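Local structure of uncharacterized protein (Magnetospirillum magneticum AMB-1, 5MU5) at residues Tyr99-Arg104 with Glu623-Glu628; Ser108-Leu113 with Val612-Arg617. The protein is a Maf glycosyltransferase that probably transfers sugar to flagellin and is involved in formation of the bacterial flagellum. All blocks are in the same frame, centred on the assembly; numbering follows the deposited sequence.

Interaction 1. Residues Tyr99-Arg104 with Glu623-Glu628; sequences YNILKR and EIIRDE
Arg104 and Glu628 reach toward each other tip to tip between two helical segments that run roughly antiparallel (147°), their axes 9.5 Å apart at closest approach. NH1 of Arg104 serves two carboxylates at once: it donates to Glu628 OE2 at 2.7 Å and to Asp627 OD2 at 2.8 Å. Both oxygens sit near the guanidinium plane and are met on their anti side, the two carboxylates standing steeply to that plane. NH2 of Arg104 adds a weak bond to the same Asp627 OD2. Glu628 bends at chi2 (-65°), which turns CD toward Asn100 CB, and Asn100 ND2 gives OE1 a hydrogen bond of 3.1 Å, the acceptor lying in the amide plane while the donor approaches from above the carboxylate.

Beneath this polar layer Ile624 passes Arg104 in the opposite direction, its CG2 packing 3.7 Å from Ile101 CA and its CD1 against Arg104 CB. CG2 of Ile101 in turn rests on Glu628 CB at 3.7 Å. Glu623 is gripped by Arg626 through NE and NH2, and Asp562 takes NH1. With OE2 held by a guanidinium N-H and OE1 by an amide N-H, buried Glu628 is probably stabilised as a carboxylate, and one arginine nitrogen ties together two acidic side chains that would otherwise tend to repel.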
loop_
_atom_site.group_PDB
_atom_site.type_symbol
_atom_site.label_atom_id
_atom_site.label_comp_id
_atom_site.label_asym_id
_atom_site.label_seq_id
_atom_site.Cartn_x
_atom_site.Cartn_y
_atom_site.Cartn_z
ATOM N N TYR A 99 -15.025 17.589 11.068
ATOM C CA TYR A 99 -16.083 18.602 11.104
ATOM C C TYR A 99 -16.117 19.283 12.486
ATOM O O TYR A 99 -16.181 20.530 12.569
ATOM C CB TYR A 99 -17.445 17.983 10.747
ATOM C CG TYR A 99 -18.576 18.973 10.724
ATOM C CD1 TYR A 99 -19.307 19.244 11.875
ATOM C CD2 TYR A 99 -18.915 19.647 9.553
ATOM C CE1 TYR A 99 -20.335 20.159 11.862
ATOM C CE2 TYR A 99 -19.950 20.563 9.532
ATOM C CZ TYR A 99 -20.652 20.814 10.693
ATOM O OH TYR A 99 -21.687 21.719 10.701
ATOM N N ASN A 100 -16.026 18.489 13.562
ATOM C CA ASN A 100 -16.142 19.061 14.904
ATOM C C ASN A 100 -14.995 19.947 15.312
ATOM O O ASN A 100 -15.228 21.005 15.884
ATOM C CB ASN A 100 -16.346 17.998 15.978
ATOM C CG ASN A 100 -17.720 17.360 15.916
ATOM O OD1 ASN A 100 -18.546 17.695 15.077
ATOM N ND2 ASN A 100 -17.953 16.414 16.791
ATOM N N ILE A 101 -13.761 19.536 15.036
ATOM C CA ILE A 101 -12.650 20.372 15.428
ATOM C C ILE A 101 -12.704 21.706 14.695
ATOM O O ILE A 101 -12.427 22.739 15.279
ATOM C CB ILE A 101 -11.259 19.700 15.276
ATOM C CG1 ILE A 101 -10.873 19.480 13.803
ATOM C CG2 ILE A 101 -11.193 18.437 16.132
ATOM C CD1 ILE A 101 -9.478 18.923 13.625
ATOM N N LEU A 102 -13.081 21.691 13.424
ATOM C CA LEU A 102 -13.132 22.930 12.651
ATOM C C LEU A 102 -14.261 23.842 13.063
ATOM O O LEU A 102 -14.076 25.067 13.161
ATOM C CB LEU A 102 -13.250 22.621 11.164
ATOM C CG LEU A 102 -12.036 21.906 10.604
ATOM C CD1 LEU A 102 -12.297 21.662 9.130
ATOM C CD2 LEU A 102 -10.765 22.718 10.821
ATOM N N LYS A 103 -15.427 23.251 13.293
ATOM C CA LYS A 103 -16.565 24.015 13.744
ATOM C C LYS A 103 -16.281 24.699 15.104
ATOM O O LYS A 103 -16.533 25.894 15.263
ATOM C CB LYS A 103 -17.779 23.117 13.826
ATOM C CG LYS A 103 -18.986 23.807 14.404
ATOM C CD LYS A 103 -20.119 22.823 14.653
ATOM C CE LYS A 103 -21.220 23.467 15.494
ATOM N NZ LYS A 103 -21.612 24.797 14.942
ATOM N N ARG A 104 -15.761 23.948 16.073
ATOM C CA ARG A 104 -15.454 24.511 17.392
ATOM C C ARG A 104 -14.377 25.608 17.329
ATOM O O ARG A 104 -14.480 26.645 18.010
ATOM C CB ARG A 104 -15.033 23.419 18.354
ATOM C CG ARG A 104 -16.190 22.552 18.834
ATOM C CD ARG A 104 -15.695 21.339 19.615
ATOM N NE ARG A 104 -15.041 21.715 20.866
ATOM C CZ ARG A 104 -14.633 20.863 21.811
ATOM N NH1 ARG A 104 -14.797 19.550 21.679
ATOM N NH2 ARG A 104 -14.055 21.326 22.903
ATOM N N GLU A 623 -6.542 21.800 22.714
ATOM C CA GLU A 623 -7.528 21.274 23.659
ATOM C C GLU A 623 -8.771 20.737 22.904
ATOM O O GLU A 623 -9.283 19.654 23.209
ATOM C CB GLU A 623 -7.886 22.327 24.709
ATOM C CG GLU A 623 -9.135 22.034 25.549
ATOM C CD GLU A 623 -9.167 20.639 26.172
ATOM O OE1 GLU A 623 -8.104 20.060 26.480
ATOM O OE2 GLU A 623 -10.282 20.107 26.349
ATOM N N ILE A 624 -9.230 21.479 21.899
ATOM C CA ILE A 624 -10.311 21.008 21.029
ATOM C C ILE A 624 -9.996 19.658 20.397
ATOM O O ILE A 624 -10.848 18.757 20.353
ATOM C CB ILE A 624 -10.607 22.036 19.935
ATOM C CG1 ILE A 624 -11.354 23.221 20.565
ATOM C CG2 ILE A 624 -11.450 21.421 18.819
ATOM C CD1 ILE A 624 -11.523 24.418 19.656
ATOM N N ILE A 625 -8.780 19.528 19.879
ATOM C CA ILE A 625 -8.353 18.295 19.238
ATOM C C ILE A 625 -8.350 17.134 20.236
ATOM O O ILE A 625 -8.781 16.023 19.913
ATOM C CB ILE A 625 -6.942 18.466 18.654
ATOM C CG1 ILE A 625 -7.024 19.337 17.421
ATOM C CG2 ILE A 625 -6.324 17.131 18.274
ATOM C CD1 ILE A 625 -5.694 19.895 17.027
ATOM N N ARG A 626 -7.872 17.412 21.444
ATOM C CA ARG A 626 -7.786 16.403 22.475
ATOM C C ARG A 626 -9.173 15.910 22.807
ATOM O O ARG A 626 -9.430 14.717 22.839
ATOM C CB ARG A 626 -7.119 16.969 23.728
ATOM C CG ARG A 626 -6.776 15.931 24.789
ATOM C CD ARG A 626 -6.565 16.563 26.167
ATOM N NE ARG A 626 -7.791 17.235 26.574
ATOM C CZ ARG A 626 -8.911 16.620 26.965
ATOM N NH1 ARG A 626 -8.987 15.296 27.035
ATOM N NH2 ARG A 626 -9.982 17.341 27.266
ATOM N N ASP A 627 -10.074 16.842 23.026
ATOM C CA ASP A 627 -11.415 16.494 23.459
ATOM C C ASP A 627 -12.188 15.720 22.376
ATOM O O ASP A 627 -12.822 14.716 22.670
ATOM C CB ASP A 627 -12.169 17.763 23.832
ATOM C CG ASP A 627 -13.488 17.475 24.459
ATOM O OD1 ASP A 627 -13.554 16.559 25.298
ATOM O OD2 ASP A 627 -14.465 18.163 24.122
ATOM N N GLU A 628 -12.125 16.194 21.131
ATOM C CA GLU A 628 -12.784 15.515 20.024
ATOM C C GLU A 628 -12.124 14.187 19.704
ATOM O O GLU A 628 -12.802 13.249 19.312
ATOM C CB GLU A 628 -12.831 16.395 18.786
ATOM C CG GLU A 628 -13.740 17.605 18.961
ATOM C CD GLU A 628 -15.221 17.258 19.139
ATOM O OE1 GLU A 628 -15.641 16.126 18.777
ATOM O OE2 GLU A 628 -15.976 18.137 19.638
#

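Interaction 2. Residues Ser108-Leu113 with Val612-Arg617; sequences SGLSFL and VTPADR
Ser111 and Thr613 form an antiparallel hydrogen-bonded pair, with Ser111 N to Thr613 O at 2.9 Å and Thr613 N to Ser111 O at 2.8 Å, and Phe112 with Val612 makes the adjoining non-hydrogen-bonded pair. Ser111 OG donates to Thr613 OG1 at 3.1 Å on one face; just past the strand, Leu113 CG packs tightly on Thr613 CG2. Phe112 and Val612 occupy the other face, where Phe112 CE1 lies 3.8 Å from Val612 CG2 and the ring meets Tyr608 and Phe621 edge-to-face.

Farther along, Arg617 grips Ser108 O end-on with both terminal nitrogens, NH2 at 2.8 Å and NH1 at 3.2 Å, the oxygen lying in the guanidinium plane. Leu110 CD2 sits over the centre of one guanidinium face, 3.6 Å from CZ. The bend at chi3 (64°) turns NE off the line of the chain, and Glu620 pairs with NH2. An alanine in place of Arg617 would probably leave Ser108 O without these two donors, open a gap beside Leu110 CD2 and deprive Glu620 of its charged mate.

Gly109, with positive phi, ends helix 92-107 in a Schellman motif; a short two-stranded antiparallel sheet follows, joining the N-terminal region to the C-terminal helical bundle.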
loop_
_atom_site.group_PDB
_atom_site.type_symbol
_atom_site.label_atom_id
_atom_site.label_comp_id
_atom_site.label_asym_id
_atom_site.label_seq_id
_atom_site.Cartn_x
_atom_site.Cartn_y
_atom_site.Cartn_z
ATOM N N SER A 108 -15.135 29.680 17.940
ATOM C CA SER A 108 -14.377 30.360 18.985
ATOM C C SER A 108 -13.537 31.526 18.473
ATOM O O SER A 108 -12.874 32.191 19.260
ATOM C CB SER A 108 -13.492 29.372 19.764
ATOM O OG SER A 108 -12.354 28.994 19.017
ATOM N N GLY A 109 -13.570 31.787 17.172
ATOM C CA GLY A 109 -12.864 32.942 16.629
ATOM C C GLY A 109 -11.539 32.613 15.970
ATOM O O GLY A 109 -10.828 33.503 15.510
ATOM N N LEU A 110 -11.214 31.331 15.906
ATOM C CA LEU A 110 -10.005 30.894 15.253
ATOM C C LEU A 110 -10.284 30.752 13.767
ATOM O O LEU A 110 -11.426 30.506 13.357
ATOM C CB LEU A 110 -9.551 29.548 15.814
ATOM C CG LEU A 110 -9.398 29.486 17.327
ATOM C CD1 LEU A 110 -8.983 28.073 17.720
ATOM C CD2 LEU A 110 -8.393 30.498 17.830
ATOM N N SER A 111 -9.237 30.930 12.966
ATOM C CA SER A 111 -9.308 30.648 11.541
ATOM C C SER A 111 -8.037 29.905 11.124
ATOM O O SER A 111 -7.173 29.607 11.954
ATOM C CB SER A 111 -9.474 31.930 10.752
ATOM O OG SER A 111 -8.361 32.758 10.994
ATOM N N PHE A 112 -7.932 29.600 9.841
ATOM C CA PHE A 112 -6.855 28.755 9.347
ATOM C C PHE A 112 -6.166 29.378 8.155
ATOM O O PHE A 112 -6.804 29.722 7.192
ATOM C CB PHE A 112 -7.422 27.386 9.002
ATOM C CG PHE A 112 -7.993 26.680 10.196
ATOM C CD1 PHE A 112 -7.155 26.012 11.081
ATOM C CD2 PHE A 112 -9.338 26.757 10.488
ATOM C CE1 PHE A 112 -7.654 25.396 12.210
ATOM C CE2 PHE A 112 -9.847 26.130 11.618
ATOM C CZ PHE A 112 -9.002 25.453 12.479
ATOM N N LEU A 113 -4.854 29.553 8.252
ATOM C CA LEU A 113 -4.074 30.039 7.144
ATOM C C LEU A 113 -3.959 28.958 6.077
ATOM O O LEU A 113 -4.055 27.765 6.358
ATOM C CB LEU A 113 -2.670 30.373 7.612
ATOM C CG LEU A 113 -2.480 31.385 8.720
ATOM C CD1 LEU A 113 -1.051 31.266 9.213
ATOM C CD2 LEU A 113 -2.787 32.799 8.235
ATOM N N VAL A 612 -3.493 27.091 12.343
ATOM C CA VAL A 612 -4.466 27.810 13.145
ATOM C C VAL A 612 -3.948 29.197 13.558
ATOM O O VAL A 612 -2.812 29.339 13.973
ATOM C CB VAL A 612 -4.892 26.981 14.377
ATOM C CG1 VAL A 612 -3.792 26.933 15.420
ATOM C CG2 VAL A 612 -6.186 27.530 14.955
ATOM N N THR A 613 -4.794 30.215 13.395
ATOM C CA THR A 613 -4.513 31.569 13.881
ATOM C C THR A 613 -5.711 32.047 14.690
ATOM O O THR A 613 -6.845 31.615 14.438
ATOM C CB THR A 613 -4.278 32.597 12.751
ATOM O OG1 THR A 613 -5.416 32.629 11.879
ATOM C CG2 THR A 613 -3.032 32.235 11.970
ATOM N N PRO A 614 -5.479 32.961 15.637
ATOM C CA PRO A 614 -4.198 33.556 16.048
ATOM C C PRO A 614 -3.257 32.561 16.728
ATOM O O PRO A 614 -3.685 31.759 17.573
ATOM C CB PRO A 614 -4.607 34.619 17.062
ATOM C CG PRO A 614 -6.030 34.917 16.785
ATOM C CD PRO A 614 -6.638 33.725 16.124
ATOM N N ALA A 615 -1.982 32.652 16.385
ATOM C CA ALA A 615 -0.970 31.720 16.865
ATOM C C ALA A 615 -0.909 31.590 18.399
ATOM O O ALA A 615 -0.686 30.494 18.913
ATOM C CB ALA A 615 0.401 32.088 16.291
ATOM N N ASP A 616 -1.127 32.680 19.125
ATOM C CA ASP A 616 -1.094 32.622 20.592
ATOM C C ASP A 616 -2.311 31.922 21.207
ATOM O O ASP A 616 -2.354 31.726 22.411
ATOM C CB ASP A 616 -0.909 34.020 21.209
ATOM C CG ASP A 616 -2.058 34.970 20.891
ATOM O OD1 ASP A 616 -2.901 34.642 20.022
ATOM O OD2 ASP A 616 -2.108 36.055 21.513
ATOM N N ARG A 617 -3.296 31.565 20.389
ATOM C CA ARG A 617 -4.432 30.773 20.850
ATOM C C ARG A 617 -4.342 29.316 20.344
ATOM O O ARG A 617 -5.314 28.571 20.405
ATOM C CB ARG A 617 -5.748 31.423 20.403
ATOM C CG ARG A 617 -6.026 32.769 21.082
ATOM C CD ARG A 617 -7.344 33.403 20.629
ATOM N NE ARG A 617 -8.487 32.579 21.015
ATOM C CZ ARG A 617 -9.703 32.634 20.469
ATOM N NH1 ARG A 617 -9.995 33.490 19.514
ATOM N NH2 ARG A 617 -10.647 31.812 20.893
#

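Interactions 1 and 2 are neighbours, their centres 13 Å apart on the same side of the chain's centre, and they touch directly where Leu102 CD2 packs on Phe112 CE2 at 3.6 Å. Each joins the same two parts of the chain. Helix 92-107 carries the first half of interaction 1 and leads into strand 111-112; strand 612-613 then leads into helix 618-646, which carries the second half. Interaction 2 is thus nested inside the loop closed by interaction 1, some 500 residues long and containing the large mixed sheet. Together they make a continuous seam, a helix pair and then a strand pair, between the Maf N-terminal region and the helical bundle.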